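Local coordinates for protein aromatic-L-amino-acid decarboxylase (Catharanthus roseus, PDB 6EEW) that decarboxylates L-tryptophan to tryptamine and 5-hydroxy-L-tryptophan to serotonin, working as a pyridoxal-phosphate-dependent homodimer, at residues K148-K151 with S152-F155; K377-L380 with I381-Y385. One frame throughout, in Å; residues are numbered along the deposited sequence. Where two conformers were deposited one is given.

Interaction 1. Residues K148-K151 with S152-F155; sequences KLPK and SFMF
The ring of P150 abuts the edge of the F153 phenyl: CG of P150 lies near the ring plane, 3.5 Å from CD2 of F153. CB of L149 approaches the same ring carbon more loosely, at 4.3 Å from CD2 of F153. On the other flank of the turn, the aliphatic part of K151 crosses the thioether of M154, its CD coming within 3.6 Å of SD of M154. The K151 chain folds at chi2 (-76°) and again at chi4, and this second bend brings NZ back beside the sulfur as well. The M154 chain is extended beyond CG, which carries its methyl CE back to the start of the turn, 3.2 Å from the carbonyl O of L149.

Two backbone bonds set these side chains in place. N of F153 donates to O of P150 at 3.1 Å, and N of M154 to O of K151 at 3.2 Å. Both run from residue i+3 back to residue i, as in a 3-10 turn, here spanning K151 to F153; in each the donor stands above the carbonyl plane.

The turn follows helix 130-146, which closes in a Schellman motif at K148, and leads on toward strand 160-164. M154 packs back on that helix against D141, A144 and Q145, while L149 and F153 both reach W331 on strand 328-332, joining the helix end to the large mixed sheet.

Interaction 2. Residues K377-L380 with I381-Y385; sequences KLWL and ILRSY
The methylenes of R383 cross one face of the W379 indole, one helical turn back. CD of R383 stands 3.1 Å above the ring plane, toward the rim, and is 3.3 Å from NE1 of W379; this is a carbon over the face, and the indole NH is buried without a hydrogen-bond partner. CG of R383 makes a CH-pi contact with the five-membered ring, 4.1 Å from its centroid. The indole leans along the helix toward R383 because CG of W379 is anti to its own backbone N (chi1 -172°). The bend of R383 at chi3 (66°) brings the guanidinium edge to the benzo side of the indole, NH1 lying 3.3 Å from CZ2 of W379. The two planes are 53° apart, so this is no stack. NH1 pairs with D80 and NH2 with E72 of the second subunit. With an alanine in place of the indole, the arginine's methylenes would probably lose their aromatic cover, a gap would open beside W142, and the guanidinium would be steadied mainly by its acids.

In this group II decarboxylase, helix 375-409 follows the last strand of the large mixed sheet and here forms part of the dimer interface: W379 touches I81, and L380, R383 and S384 touch I77, of the second subunit. Its i to i+4 backbone bonds run unbroken, such as N of R383 to O of W379 at 2.9 Å. On the side away from the indole, CD1 of I381 meets CD2 of L378 at 4.0 Å. L380 and I381 touch helix 107-119 at L111 and A109, while L378 and W379 pack on V139 of helix 130-146.

In the fold
Interaction 1 comes first in the chain and the two do not touch: their centres are 20 Å apart and their nearest atoms about 11 Å. Helix 130-146 relates them, since M154 of 152-155 packs near its C-terminal end and L378, W379 and R383 lean on its side. Interaction 1 is remote from the tryptophan- and pyridoxal-phosphate-binding residues. Interaction 2 is nearer the catalytic centre: the side chain of K377 is about 6 Å from that of H318, which binds L-tryptophan, and about 11 Å from a bound tryptophan. K377 itself forms a salt bridge with E113 of helix 107-119. Interaction 2 meets the second subunit through several residues; beside interaction 1, F155 touches R60 of that chain.

Interaction 1. Residues K148-K151 with S152-F155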
loop_
_atom_site.group_PDB
_atom_site.type_symbol
_atom_site.label_atom_id
_atom_site.label_comp_id
_atom_site.label_asym_id
_atom_site.label_seq_id
_atom_site.Cartn_x
_atom_site.Cartn_y
_atom_site.Cartn_z
ATOM N N LYS A 148 -18.822 -7.529 -16.647
ATOM C CA LYS A 148 -19.418 -8.740 -17.222
ATOM C C LYS A 148 -18.457 -9.920 -17.169
ATOM O O LYS A 148 -18.318 -10.684 -18.130
ATOM C CB LYS A 148 -19.924 -8.506 -18.652
ATOM C CG LYS A 148 -21.106 -7.527 -18.758
ATOM C CD LYS A 148 -21.521 -7.322 -20.199
ATOM C CE LYS A 148 -22.580 -6.227 -20.351
ATOM N NZ LYS A 148 -23.833 -6.497 -19.571
ATOM N N LEU A 149 -17.809 -10.083 -16.018
ATOM C CA LEU A 149 -16.979 -11.243 -15.768
ATOM C C LEU A 149 -17.849 -12.438 -15.377
ATOM O O LEU A 149 -18.933 -12.273 -14.805
ATOM C CB LEU A 149 -15.989 -10.954 -14.641
ATOM C CG LEU A 149 -15.097 -9.718 -14.777
ATOM C CD1 LEU A 149 -14.163 -9.620 -13.570
ATOM C CD2 LEU A 149 -14.299 -9.764 -16.084
ATOM N N PRO A 150 -17.397 -13.650 -15.662
ATOM C CA PRO A 150 -18.164 -14.832 -15.253
ATOM C C PRO A 150 -18.275 -14.927 -13.735
ATOM O O PRO A 150 -17.542 -14.286 -12.983
ATOM C CB PRO A 150 -17.366 -16.005 -15.833
ATOM C CG PRO A 150 -15.989 -15.455 -16.106
ATOM C CD PRO A 150 -16.166 -13.981 -16.394
ATOM N N LYS A 151 -19.272 -15.693 -13.285
ATOM C CA LYS A 151 -19.481 -15.903 -11.857
ATOM C C LYS A 151 -18.275 -16.546 -11.178
ATOM O O LYS A 151 -18.187 -16.539 -9.945
ATOM C CB LYS A 151 -20.739 -16.744 -11.637
ATOM C CG LYS A 151 -22.034 -15.932 -11.488
ATOM C CD LYS A 151 -22.109 -15.277 -10.099
ATOM C CE LYS A 151 -23.456 -14.590 -9.844
ATOM N NZ LYS A 151 -23.701 -13.403 -10.736
ATOM N N SER A 152 -17.358 -17.122 -11.943
ATOM C CA SER A 152 -16.183 -17.749 -11.361
ATOM C C SER A 152 -15.189 -16.736 -10.800
ATOM O O SER A 152 -14.192 -17.146 -10.192
ATOM C CB SER A 152 -15.513 -18.635 -12.410
ATOM O OG SER A 152 -15.228 -17.898 -13.588
ATOM N N PHE A 153 -15.441 -15.437 -10.960
ATOM C CA PHE A 153 -14.613 -14.391 -10.372
ATOM C C PHE A 153 -15.323 -13.658 -9.238
ATOM O O PHE A 153 -14.838 -12.610 -8.798
ATOM C CB PHE A 153 -14.182 -13.379 -11.440
ATOM C CG PHE A 153 -13.240 -13.944 -12.471
ATOM C CD1 PHE A 153 -11.866 -13.971 -12.221
ATOM C CD2 PHE A 153 -13.723 -14.444 -13.681
ATOM C CE1 PHE A 153 -10.967 -14.483 -13.152
ATOM C CE2 PHE A 153 -12.842 -14.956 -14.629
ATOM C CZ PHE A 153 -11.448 -14.981 -14.359
ATOM N N MET A 154 -16.484 -14.140 -8.798
ATOM C CA MET A 154 -17.306 -13.410 -7.845
ATOM C C MET A 154 -17.442 -14.170 -6.541
ATOM O O MET A 154 -17.528 -15.404 -6.520
ATOM C CB MET A 154 -18.715 -13.139 -8.405
ATOM C CG MET A 154 -18.702 -12.397 -9.691
ATOM S SD MET A 154 -20.350 -12.091 -10.342
ATOM C CE MET A 154 -19.885 -11.330 -11.894
ATOM N N PHE A 155 -17.521 -13.405 -5.454
ATOM C CA PHE A 155 -17.788 -13.996 -4.151
ATOM C C PHE A 155 -19.157 -14.665 -4.141
ATOM O O PHE A 155 -19.328 -15.742 -3.556
ATOM C CB PHE A 155 -17.702 -12.916 -3.065
ATOM C CG PHE A 155 -16.300 -12.471 -2.748
ATOM C CD1 PHE A 155 -15.445 -13.286 -2.002
ATOM C CD2 PHE A 155 -15.827 -11.252 -3.199
ATOM C CE1 PHE A 155 -14.144 -12.884 -1.697
ATOM C CE2 PHE A 155 -14.532 -10.844 -2.903
ATOM C CZ PHE A 155 -13.688 -11.662 -2.140
#

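Interaction 2. Residues K377-L380 with I381-Y385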
loop_
_atom_site.group_PDB
_atom_site.type_symbol
_atom_site.label_atom_id
_atom_site.label_comp_id
_atom_site.label_asym_id
_atom_site.label_seq_id
_atom_site.Cartn_x
_atom_site.Cartn_y
_atom_site.Cartn_z
ATOM N N LYS A 377 -14.468 4.326 -0.915
ATOM C CA LYS A 377 -14.452 5.324 -1.970
ATOM C C LYS A 377 -14.926 4.736 -3.296
ATOM O O LYS A 377 -15.598 5.427 -4.065
ATOM C CB LYS A 377 -13.050 5.930 -2.086
ATOM C CG LYS A 377 -11.969 4.972 -2.580
ATOM C CD LYS A 377 -10.667 5.736 -2.793
ATOM C CE LYS A 377 -9.502 4.826 -3.155
ATOM N NZ LYS A 377 -8.221 5.608 -3.390
ATOM N N LEU A 378 -14.629 3.459 -3.569
ATOM C CA LEU A 378 -15.151 2.839 -4.791
ATOM C C LEU A 378 -16.674 2.764 -4.758
ATOM O O LEU A 378 -17.348 3.094 -5.745
ATOM C CB LEU A 378 -14.581 1.439 -4.980
ATOM C CG LEU A 378 -13.261 1.245 -5.718
ATOM C CD1 LEU A 378 -13.139 -0.237 -6.080
ATOM C CD2 LEU A 378 -13.171 2.133 -6.960
ATOM N N TRP A 379 -17.227 2.284 -3.640
ATOM C CA TRP A 379 -18.671 2.278 -3.445
ATOM C C TRP A 379 -19.261 3.652 -3.706
ATOM O O TRP A 379 -20.270 3.783 -4.409
ATOM C CB TRP A 379 -18.989 1.815 -2.029
ATOM C CG TRP A 379 -20.435 1.577 -1.726
ATOM C CD1 TRP A 379 -21.306 0.799 -2.428
ATOM C CD2 TRP A 379 -21.165 2.074 -0.591
ATOM N NE1 TRP A 379 -22.547 0.804 -1.815
ATOM C CE2 TRP A 379 -22.479 1.575 -0.684
ATOM C CE3 TRP A 379 -20.833 2.906 0.488
ATOM C CZ2 TRP A 379 -23.456 1.872 0.264
ATOM C CZ3 TRP A 379 -21.803 3.201 1.427
ATOM C CH2 TRP A 379 -23.100 2.687 1.309
ATOM N N LEU A 380 -18.652 4.694 -3.131
ATOM C CA LEU A 380 -19.187 6.032 -3.335
ATOM C C LEU A 380 -19.086 6.439 -4.794
ATOM O O LEU A 380 -19.981 7.101 -5.299
ATOM C CB LEU A 380 -18.476 7.060 -2.455
ATOM C CG LEU A 380 -19.136 7.381 -1.102
ATOM C CD1 LEU A 380 -19.309 6.088 -0.314
ATOM C CD2 LEU A 380 -18.305 8.376 -0.309
ATOM N N ILE A 381 -18.038 6.021 -5.501
ATOM C CA ILE A 381 -17.932 6.359 -6.921
ATOM C C ILE A 381 -19.091 5.744 -7.700
ATOM O O ILE A 381 -19.833 6.431 -8.426
ATOM C CB ILE A 381 -16.582 5.879 -7.477
ATOM C CG1 ILE A 381 -15.418 6.601 -6.800
ATOM C CG2 ILE A 381 -16.536 6.036 -8.995
ATOM C CD1 ILE A 381 -14.053 6.062 -7.223
ATOM N N LEU A 382 -19.243 4.429 -7.569
ATOM C CA LEU A 382 -20.306 3.723 -8.265
ATOM C C LEU A 382 -21.669 4.320 -7.934
ATOM O O LEU A 382 -22.449 4.658 -8.836
ATOM C CB LEU A 382 -20.235 2.240 -7.919
ATOM C CG LEU A 382 -18.875 1.766 -8.421
ATOM C CD1 LEU A 382 -18.551 0.396 -7.865
ATOM C CD2 LEU A 382 -18.883 1.740 -9.938
ATOM N N ARG A 383 -21.967 4.476 -6.645
ATOM C CA ARG A 383 -23.282 4.979 -6.261
ATOM C C ARG A 383 -23.507 6.425 -6.697
ATOM O O ARG A 383 -24.637 6.796 -7.026
ATOM C CB ARG A 383 -23.486 4.855 -4.753
ATOM C CG ARG A 383 -23.714 3.437 -4.293
ATOM C CD ARG A 383 -24.325 3.406 -2.895
ATOM N NE ARG A 383 -25.663 3.968 -2.878
ATOM C CZ ARG A 383 -26.386 4.159 -1.775
ATOM N NH1 ARG A 383 -25.903 3.852 -0.571
ATOM N NH2 ARG A 383 -27.596 4.647 -1.876
ATOM N N SER A 384 -22.455 7.249 -6.711
ATOM C CA SER A 384 -22.651 8.672 -6.940
ATOM C C SER A 384 -22.750 9.015 -8.419
ATOM O O SER A 384 -23.366 10.026 -8.772
ATOM C CB SER A 384 -21.511 9.454 -6.292
ATOM O OG SER A 384 -21.271 8.996 -4.965
ATOM N N TYR A 385 -22.161 8.200 -9.295
ATOM C CA TYR A 385 -22.186 8.483 -10.720
ATOM C C TYR A 385 -23.019 7.514 -11.544
ATOM O O TYR A 385 -23.668 7.950 -12.503
ATOM C CB TYR A 385 -20.751 8.547 -11.260
ATOM C CG TYR A 385 -19.979 9.622 -10.524
ATOM C CD1 TYR A 385 -20.545 10.878 -10.320
ATOM C CD2 TYR A 385 -18.718 9.384 -9.996
ATOM C CE1 TYR A 385 -19.864 11.873 -9.633
ATOM C CE2 TYR A 385 -18.029 10.375 -9.310
ATOM C CZ TYR A 385 -18.601 11.618 -9.132
ATOM O OH TYR A 385 -17.922 12.604 -8.440
#